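Local coordinates for protein orotidine 5'-phosphate decarboxylase (Streptomyces avermitilis, PDB 3V75) that probably decarboxylates orotidine 5'-phosphate to UMP, the last step of de novo UMP biosynthesis, at residues A[239-244]-A[263-268]. Sequence-based numbering, arbitrary orientation.
Sequences LLAPGI and RNVVPN
L239 and V266 join the two strands by backbone: V266 N donates to L239 O at 2.8 Å. Bonds from L239 N to N264 O, A241 N to V266 O and N268 N to A241 O continue this parallel ladder, in which 239-241 and 265-268 run at 19° to each other. On the face bearing L239, A241, V265 and P267, packing is tight where V265 CG1 lies 3.8 Å from A241 CB, while CG2 meets L239 CD1 more loosely; F258 of helix 254-258 covers A241 and V265. On the other face L240 CD1 lies 4.0 Å from V266 CG1 and also approaches V266 O, the two side chains crossing obliquely, and K83 of strand 81-84 borders both L240 and N268.

Beyond the ladder, 239-244 curls back at G243, and I244 N donates to N268 O in a longer bond of 3.3 Å. Here the contact is tight again: I244 CG1, anti to the carbonyl carbon (chi1 -51°), lies 3.3 Å from N268 O and against P267 CB, and CD1 follows onto the CB/CA side of P267. Shortening I244 to an alanine removes CG1 and CD1, and would probably leave P267 CB and L254 facing a gap. The side by P242 and G243 is looser and partly open to solvent. N268 CB packs 3.8 Å from A241 O and near P242 CA; with CG anti to the backbone N (chi1 177°), OD1 accepts from a water that itself accepts from G243 N at 2.8 Å, linking the loop to the N268 side chain.

P242 lies about 7 Å, side chain to side chain, from K119, the predicted proton donor, placing this end near the probable active site. Strand 239-241, helix 254-258 and strand 265-269 form the right-handed beta-alpha-beta unit that supplies the last two strands of the eight-stranded TIM barrel.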
loop_
_atom_site.group_PDB
_atom_site.type_symbol
_atom_site.label_atom_id
_atom_site.label_comp_id
_atom_site.label_asym_id
_atom_site.label_seq_id
_atom_site.Cartn_x
_atom_site.Cartn_y
_atom_site.Cartn_z
ATOM N N LEU A 239 16.376 -11.949 -0.766
ATOM C CA LEU A 239 15.072 -12.540 -0.462
ATOM C C LEU A 239 14.731 -12.131 0.968
ATOM O O LEU A 239 15.350 -12.633 1.921
ATOM C CB LEU A 239 15.167 -14.064 -0.562
ATOM C CG LEU A 239 15.685 -14.612 -1.899
ATOM C CD1 LEU A 239 15.877 -16.121 -1.796
ATOM C CD2 LEU A 239 14.674 -14.292 -3.022
ATOM N N LEU A 240 13.801 -11.204 1.134
ATOM C CA LEU A 240 13.429 -10.762 2.472
ATOM C C LEU A 240 12.534 -11.836 3.042
ATOM O O LEU A 240 11.478 -12.168 2.462
ATOM C CB LEU A 240 12.695 -9.435 2.406
ATOM C CG LEU A 240 12.092 -8.896 3.695
ATOM C CD1 LEU A 240 13.217 -8.556 4.689
ATOM C CD2 LEU A 240 11.234 -7.659 3.378
ATOM N N ALA A 241 12.954 -12.413 4.169
ATOM C CA ALA A 241 12.268 -13.584 4.692
ATOM C C ALA A 241 11.701 -13.287 6.059
ATOM O O ALA A 241 12.396 -13.444 7.061
ATOM C CB ALA A 241 13.212 -14.784 4.740
ATOM N N PRO A 242 10.435 -12.887 6.126
ATOM C CA PRO A 242 9.814 -12.747 7.445
ATOM C C PRO A 242 9.567 -14.129 8.106
ATOM O O PRO A 242 9.498 -15.219 7.426
ATOM C CB PRO A 242 8.496 -12.019 7.152
ATOM C CG PRO A 242 8.264 -12.160 5.681
ATOM C CD PRO A 242 9.529 -12.595 5.009
ATOM N N GLY A 243 9.399 -14.071 9.433
ATOM C CA GLY A 243 9.036 -15.265 10.177
ATOM C C GLY A 243 10.208 -15.925 10.871
ATOM O O GLY A 243 10.037 -17.041 11.403
ATOM N N ILE A 244 11.371 -15.297 10.901
ATOM C CA ILE A 244 12.514 -15.971 11.506
ATOM C C ILE A 244 12.273 -16.067 13.016
ATOM O O ILE A 244 11.858 -15.098 13.660
ATOM C CB ILE A 244 13.822 -15.230 11.231
ATOM C CG1 ILE A 244 13.990 -14.920 9.741
ATOM C CG2 ILE A 244 14.999 -16.007 11.799
ATOM C CD1 ILE A 244 14.052 -16.171 8.875
ATOM N N ARG A 263 22.191 -17.778 0.836
ATOM C CA ARG A 263 23.207 -16.751 0.911
ATOM C C ARG A 263 22.656 -15.370 0.561
ATOM O O ARG A 263 23.255 -14.350 0.934
ATOM C CB ARG A 263 24.358 -17.089 -0.049
ATOM C CG ARG A 263 23.947 -17.149 -1.550
ATOM C CD ARG A 263 25.197 -17.544 -2.460
ATOM N NE ARG A 263 25.005 -17.417 -3.931
ATOM C CZ ARG A 263 24.009 -17.970 -4.639
ATOM N NH1 ARG A 263 23.031 -18.632 -4.025
ATOM N NH2 ARG A 263 23.944 -17.831 -5.972
ATOM N N ASN A 264 21.515 -15.344 -0.143
ATOM C CA ASN A 264 20.871 -14.085 -0.539
ATOM C C ASN A 264 19.685 -13.707 0.338
ATOM O O ASN A 264 19.007 -12.719 0.066
ATOM C CB ASN A 264 20.400 -14.187 -2.005
ATOM C CG ASN A 264 21.558 -14.278 -2.980
ATOM O OD1 ASN A 264 22.716 -14.014 -2.613
ATOM N ND2 ASN A 264 21.259 -14.611 -4.243
ATOM N N VAL A 265 19.439 -14.458 1.409
ATOM C CA VAL A 265 18.320 -14.187 2.286
ATOM C C VAL A 265 18.650 -13.045 3.243
ATOM O O VAL A 265 19.752 -13.009 3.831
ATOM C CB VAL A 265 17.907 -15.469 3.082
ATOM C CG1 VAL A 265 16.907 -15.140 4.180
ATOM C CG2 VAL A 265 17.330 -16.488 2.127
ATOM N N VAL A 266 17.675 -12.155 3.421
ATOM C CA VAL A 266 17.684 -11.133 4.451
ATOM C C VAL A 266 16.693 -11.639 5.487
ATOM O O VAL A 266 15.476 -11.491 5.336
ATOM C CB VAL A 266 17.196 -9.767 3.891
ATOM C CG1 VAL A 266 17.181 -8.719 5.007
ATOM C CG2 VAL A 266 18.096 -9.342 2.733
ATOM N N PRO A 267 17.203 -12.263 6.566
ATOM C CA PRO A 267 16.283 -12.905 7.521
ATOM C C PRO A 267 15.727 -11.843 8.454
ATOM O O PRO A 267 16.483 -11.157 9.135
ATOM C CB PRO A 267 17.194 -13.877 8.309
ATOM C CG PRO A 267 18.573 -13.795 7.597
ATOM C CD PRO A 267 18.611 -12.451 6.933
ATOM N N ASN A 268 14.409 -11.695 8.493
ATOM C CA ASN A 268 13.813 -10.679 9.325
ATOM C C ASN A 268 13.250 -11.296 10.612
ATOM O O ASN A 268 12.399 -12.195 10.562
ATOM C CB ASN A 268 12.669 -9.978 8.561
ATOM C CG ASN A 268 11.973 -8.949 9.418
ATOM O OD1 ASN A 268 10.945 -9.237 10.069
ATOM N ND2 ASN A 268 12.549 -7.769 9.485
HETATM O O HOH W 1 9.374 -11.667 10.851
#